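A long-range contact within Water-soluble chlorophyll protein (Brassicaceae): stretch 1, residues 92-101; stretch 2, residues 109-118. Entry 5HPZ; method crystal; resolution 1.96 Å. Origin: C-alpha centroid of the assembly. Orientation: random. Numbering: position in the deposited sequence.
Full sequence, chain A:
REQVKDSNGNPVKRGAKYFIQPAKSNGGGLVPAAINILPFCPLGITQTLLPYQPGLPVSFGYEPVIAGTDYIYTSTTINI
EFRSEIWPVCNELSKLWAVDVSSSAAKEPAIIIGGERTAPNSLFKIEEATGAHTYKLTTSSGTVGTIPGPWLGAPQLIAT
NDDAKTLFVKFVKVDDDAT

Stretch 1 92-101: ELSKLWAVDV
Stretch 2, residues 109-118: PAIIIGGERT

Two short strands, 97-99 and 111-113, run antiparallel at 137° between their directions, with axes approaching to 4.6 Å. A98 pairs with I112 as the hydrogen-bonded bridge: A98 N to I112 O is 3.0 Å and I112 N to A98 O is 2.8 Å. W97 with I113 and V99 with I111 are the non-hydrogen-bonded pairs that flank it; W97 CA to I113 CA is 4.7 Å and V99 CA to I111 CA is 4.5 Å. The ladder extends beyond the strands through D100 N to A110 O, 2.9 Å, with an N-H...O angle of 168°.

At the other end, beyond W97 and I113, the pairing reaches two glycines. L96 O accepts from both G114 N at 2.7 Å and G115 N at 2.9 Å, so one carbonyl holds two successive amides. G114 lies at phi/psi 135/16, where a CB would jam against the preceding carbonyl and sit tightly against L93 CB. G115, at -66/162, has ordinary angles but no room: its CA is 3.5 Å from A98 CB, and an ideal CB would fall 2.8 Å from that methyl. The backbone angles of G114 by themselves call for glycine; at G115 the neighbours alone leave no room.

S94 locks this end. Its p rotamer (chi1 76°) places OG to donate to G115 O at 2.6 Å while accepting from L96 N at 3.0 Å within its own stretch. One hydroxyl thus ties the turn before the strand to the partner backbone. L96, m,t, lays CD1 3.4 Å from R117 CA; R117 is modelled only to CB.

W97, V99, I111 and I113 share one face of the sheet. W97 adopts m with chi2 22°, bringing CE3 obliquely to 4.2 Å from I111 CG2. V99 is t, with CG1 3.5 Å from P109 CG and CG2 4.0 Å from I111 CD1, so its two methyls meet different neighbours. I111 is m,m, whereas I113 is m,t and places CG2 3.6 Å from K95 CA. The K95 side chain starts away from the partner stretch, in an m,t,t,t conformation.

A98 and I112 occupy the other face. A98 CB packs against G115 CA, a fit open to it because G115 has no side chain, and is 4.4 Å from I112 CG1. I112 takes p,t (chi1 52°, chi2 157°), with CG1 4.0 Å from D100 N and CG2 4.2 Å from D100 CB.

D100 closes the far end. Its t rotamer, chi2 11°, directs OD2 to a water at 2.6 Å, which donates to it and accepts from A110 N at 2.9 Å, bridging carboxylate and amide.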

ATOM      1  N   GLU A  92      11.695  15.330   2.338  1.00 38.36           N
ATOM      2  CA  GLU A  92      11.801  16.642   2.926  1.00 40.29           C
ATOM      3  C   GLU A  92      12.109  16.576   4.418  1.00 42.38           C
ATOM      4  O   GLU A  92      12.209  17.625   5.043  1.00 43.53           O
ATOM      5  CB  GLU A  92      10.489  17.420   2.703  1.00 46.24           C
ATOM      6  CG  GLU A  92       9.228  16.814   3.374  1.00 55.00           C
ATOM      7  CD  GLU A  92       9.001  15.299   3.090  1.00 55.91           C
ATOM      8  OE1 GLU A  92       9.458  14.780   2.041  1.00 64.06           O
ATOM      9  OE2 GLU A  92       8.384  14.601   3.911  1.00 51.80           O
ATOM     10  N   LEU A  93      12.249  15.366   5.002  1.00 37.17           N
ATOM     11  CA  LEU A  93      12.607  15.257   6.422  1.00 36.74           C
ATOM     12  C   LEU A  93      13.909  14.527   6.528  1.00 34.42           C
ATOM     13  O   LEU A  93      14.205  13.699   5.692  1.00 39.37           O
ATOM     14  CB  LEU A  93      11.523  14.502   7.226  1.00 35.21           C
ATOM     15  CG  LEU A  93      10.127  15.105   7.376  1.00 35.38           C
ATOM     16  CD1 LEU A  93       9.127  14.090   7.932  1.00 38.41           C
ATOM     17  CD2 LEU A  93      10.180  16.333   8.271  1.00 34.42           C
ATOM     18  N   SER A  94      14.671  14.771   7.590  1.00 36.23           N
ATOM     19  CA  SER A  94      15.923  14.033   7.784  1.00 34.71           C
ATOM     20  C   SER A  94      15.720  12.553   8.094  1.00 36.77           C
ATOM     21  O   SER A  94      14.616  12.062   8.141  1.00 33.18           O
ATOM     22  CB  SER A  94      16.700  14.628   8.936  1.00 37.35           C
ATOM     23  OG  SER A  94      16.176  14.273  10.211  1.00 37.81           O
ATOM     24  N   LYS A  95      16.829  11.876   8.336  1.00 34.43           N
ATOM     25  CA  LYS A  95      16.862  10.528   8.867  1.00 34.13           C
ATOM     26  C   LYS A  95      17.225  10.489  10.387  1.00 31.81           C
ATOM     27  O   LYS A  95      17.677   9.483  10.882  1.00 34.07           O
ATOM     28  CB  LYS A  95      17.858   9.743   8.029  1.00 36.25           C
ATOM     29  CG  LYS A  95      17.587   9.878   6.509  1.00 40.80           C
ATOM     30  CD  LYS A  95      18.543   9.043   5.658  1.00 44.08           C
ATOM     31  CE  LYS A  95      18.588   9.494   4.200  1.00 47.45           C
ATOM     32  NZ  LYS A  95      19.506   8.608   3.418  1.00 49.36           N
ATOM     33  N   LEU A  96      17.123  11.606  11.082  1.00 30.37           N
ATOM     34  CA  LEU A  96      17.448  11.628  12.512  1.00 37.28           C
ATOM     35  C   LEU A  96      16.253  11.148  13.319  1.00 31.71           C
ATOM     36  O   LEU A  96      15.127  11.577  13.054  1.00 31.44           O
ATOM     37  CB  LEU A  96      17.751  13.031  13.030  1.00 36.12           C
ATOM     38  CG  LEU A  96      19.024  13.712  12.552  1.00 40.84           C
ATOM     39  CD1 LEU A  96      19.331  14.805  13.545  1.00 43.06           C
ATOM     40  CD2 LEU A  96      20.186  12.752  12.465  1.00 43.16           C
ATOM     41  N   TRP A  97      16.528  10.309  14.319  1.00 27.59           N
ATOM     42  CA  TRP A  97      15.522   9.933  15.295  1.00 28.03           C
ATOM     43  C   TRP A  97      15.154  11.150  16.057  1.00 32.28           C
ATOM     44  O   TRP A  97      15.997  12.029  16.299  1.00 34.16           O
ATOM     45  CB  TRP A  97      16.043   8.881  16.277  1.00 27.32           C
ATOM     46  CG  TRP A  97      16.391   7.522  15.707  1.00 26.15           C
ATOM     47  CD1 TRP A  97      16.690   7.193  14.430  1.00 25.50           C
ATOM     48  CD2 TRP A  97      16.387   6.300  16.436  1.00 27.57           C
ATOM     49  NE1 TRP A  97      16.940   5.839  14.333  1.00 26.86           N
ATOM     50  CE2 TRP A  97      16.734   5.272  15.549  1.00 27.03           C
ATOM     51  CE3 TRP A  97      16.148   5.987  17.769  1.00 26.46           C
ATOM     52  CZ2 TRP A  97      16.816   3.932  15.952  1.00 31.21           C
ATOM     53  CZ3 TRP A  97      16.231   4.696  18.158  1.00 25.30           C
ATOM     54  CH2 TRP A  97      16.555   3.683  17.280  1.00 26.87           C
ATOM     55  N   ALA A  98      13.892  11.204  16.463  1.00 31.10           N
ATOM     56  CA  ALA A  98      13.401  12.292  17.203  1.00 30.48           C
ATOM     57  C   ALA A  98      12.126  11.863  17.905  1.00 31.50           C
ATOM     58  O   ALA A  98      11.477  10.931  17.495  1.00 28.43           O
ATOM     59  CB  ALA A  98      13.142  13.429  16.262  1.00 33.85           C
ATOM     60  N   VAL A  99      11.753  12.553  18.955  1.00 30.29           N
ATOM     61  CA  VAL A  99      10.543  12.241  19.675  1.00 32.81           C
ATOM     62  C   VAL A  99       9.453  13.074  19.065  1.00 32.47           C
ATOM     63  O   VAL A  99       9.643  14.263  18.908  1.00 33.41           O
ATOM     64  CB  VAL A  99      10.635  12.646  21.164  1.00 35.89           C
ATOM     65  CG1 VAL A  99       9.285  12.564  21.856  1.00 39.17           C
ATOM     66  CG2 VAL A  99      11.641  11.781  21.889  1.00 36.88           C
ATOM     67  N   ASP A 100       8.305  12.475  18.730  1.00 30.83           N
ATOM     68  CA  ASP A 100       7.169  13.212  18.118  1.00 30.46           C
ATOM     69  C   ASP A 100       6.801  14.374  19.077  1.00 36.09           C
ATOM     70  O   ASP A 100       6.424  14.117  20.202  1.00 31.09           O
ATOM     71  CB  ASP A 100       5.984  12.252  17.919  1.00 30.70           C
ATOM     72  CG  ASP A 100       4.760  12.878  17.235  1.00 32.69           C
ATOM     73  OD1 ASP A 100       4.793  14.016  16.687  1.00 31.86           O
ATOM     74  OD2 ASP A 100       3.724  12.172  17.268  1.00 32.43           O
ATOM     75  N   VAL A 101       6.939  15.634  18.633  1.00 39.08           N
ATOM     76  CA  VAL A 101       6.401  16.772  19.402  1.00 40.07           C
ATOM     77  C   VAL A 101       5.312  17.543  18.645  1.00 42.14           C
ATOM     78  O   VAL A 101       5.002  18.671  18.978  1.00 41.66           O
ATOM     79  CB  VAL A 101       7.519  17.717  19.878  1.00 38.57           C
ATOM     80  CG1 VAL A 101       8.505  16.971  20.779  1.00 38.04           C
ATOM     81  CG2 VAL A 101       8.212  18.370  18.672  1.00 38.07           C
ATOM     82  N   PRO A 109       4.864   9.555  23.458  1.00 33.51           N
ATOM     83  CA  PRO A 109       4.889   9.906  22.053  1.00 31.29           C
ATOM     84  C   PRO A 109       5.748   8.965  21.233  1.00 28.93           C
ATOM     85  O   PRO A 109       6.781   8.422  21.707  1.00 27.74           O
ATOM     86  CB  PRO A 109       5.489  11.310  22.075  1.00 34.46           C
ATOM     87  CG  PRO A 109       6.379  11.300  23.274  1.00 35.78           C
ATOM     88  CD  PRO A 109       5.633  10.499  24.290  1.00 33.20           C
ATOM     89  N   ALA A 110       5.367   8.813  19.991  1.00 26.92           N
ATOM     90  CA  ALA A 110       6.102   7.923  19.126  1.00 27.85           C
ATOM     91  C   ALA A 110       7.528   8.480  18.905  1.00 31.00           C
ATOM     92  O   ALA A 110       7.741   9.667  18.930  1.00 27.57           O
ATOM     93  CB  ALA A 110       5.382   7.794  17.831  1.00 28.50           C
ATOM     94  N   ILE A 111       8.490   7.602  18.676  1.00 29.83           N
ATOM     95  CA  ILE A 111       9.780   8.021  18.166  1.00 28.87           C
ATOM     96  C   ILE A 111       9.657   8.026  16.629  1.00 29.97           C
ATOM     97  O   ILE A 111       9.264   7.023  16.016  1.00 27.25           O
ATOM     98  CB  ILE A 111      10.909   7.044  18.559  1.00 30.13           C
ATOM     99  CG1 ILE A 111      10.919   6.764  20.070  1.00 30.49           C
ATOM    100  CG2 ILE A 111      12.285   7.622  18.158  1.00 29.76           C
ATOM    101  CD1 ILE A 111      11.078   7.989  20.931  1.00 31.12           C
ATOM    102  N   ILE A 112       9.950   9.159  16.022  1.00 26.37           N
ATOM    103  CA  ILE A 112       9.795   9.289  14.586  1.00 30.24           C
ATOM    104  C   ILE A 112      11.146   9.508  13.913  1.00 29.38           C
ATOM    105  O   ILE A 112      12.192   9.538  14.566  1.00 31.72           O
ATOM    106  CB  ILE A 112       8.846  10.413  14.257  1.00 32.07           C
ATOM    107  CG1 ILE A 112       9.296  11.674  14.979  1.00 38.66           C
ATOM    108  CG2 ILE A 112       7.440  10.032  14.669  1.00 34.31           C
ATOM    109  CD1 ILE A 112       8.839  12.975  14.383  1.00 39.35           C
ATOM    110  N   ILE A 113      11.125   9.608  12.600  1.00 32.08           N
ATOM    111  CA  ILE A 113      12.301   9.812  11.809  1.00 29.93           C
ATOM    112  C   ILE A 113      12.136  11.165  11.162  1.00 32.53           C
ATOM    113  O   ILE A 113      11.097  11.471  10.546  1.00 32.40           O
ATOM    114  CB  ILE A 113      12.491   8.731  10.756  1.00 31.93           C
ATOM    115  CG1 ILE A 113      12.504   7.361  11.430  1.00 34.65           C
ATOM    116  CG2 ILE A 113      13.765   9.009   9.958  1.00 34.97           C
ATOM    117  CD1 ILE A 113      12.575   6.205  10.470  1.00 34.17           C
ATOM    118  N   GLY A 114      13.137  12.026  11.342  1.00 32.54           N
ATOM    119  CA  GLY A 114      13.013  13.399  10.841  1.00 34.56           C
ATOM    120  C   GLY A 114      13.424  14.541  11.745  1.00 33.61           C
ATOM    121  O   GLY A 114      13.011  15.644  11.505  1.00 33.88           O
ATOM    122  N   GLY A 115      14.169  14.283  12.816  1.00 33.29           N
ATOM    123  CA  GLY A 115      14.559  15.363  13.716  1.00 40.67           C
ATOM    124  C   GLY A 115      15.510  16.376  13.072  1.00 39.87           C
ATOM    125  O   GLY A 115      16.136  16.087  12.045  1.00 34.03           O
ATOM    126  N   GLU A 116      15.600  17.555  13.687  1.00 45.00           N
ATOM    127  CA  GLU A 116      16.607  18.577  13.324  1.00 42.12           C
ATOM    128  C   GLU A 116      17.812  18.381  14.293  1.00 43.97           C
ATOM    129  O   GLU A 116      17.588  18.197  15.508  1.00 37.98           O
ATOM    130  CB  GLU A 116      15.971  19.979  13.449  1.00 42.32           C
ATOM    131  CG  GLU A 116      14.584  20.122  12.819  1.00 43.40           C
ATOM    132  N   ARG A 117      19.051  18.404  13.771  1.00 42.13           N
ATOM    133  CA  ARG A 117      20.262  17.980  14.516  1.00 48.04           C
ATOM    134  C   ARG A 117      20.426  18.640  15.881  1.00 50.83           C
ATOM    135  O   ARG A 117      20.844  17.980  16.824  1.00 55.62           O
ATOM    136  CB  ARG A 117      21.560  18.134  13.706  1.00 44.80           C
ATOM    137  N   THR A 118      20.016  19.888  16.008  1.00 47.03           N
ATOM    138  CA  THR A 118      20.187  20.609  17.254  1.00 56.57           C
ATOM    139  C   THR A 118      18.960  20.667  18.151  1.00 59.73           C
ATOM    140  O   THR A 118      19.124  20.862  19.343  1.00 60.59           O
ATOM    141  CB  THR A 118      20.627  22.041  16.970  1.00 57.03           C
ATOM    142  OG1 THR A 118      19.606  22.670  16.184  1.00 64.91           O
ATOM    143  CG2 THR A 118      21.982  22.027  16.194  1.00 57.87           C
TER
HETATM  144  O   HOH W   1       3.137  10.273  18.977  1.00 28.59           O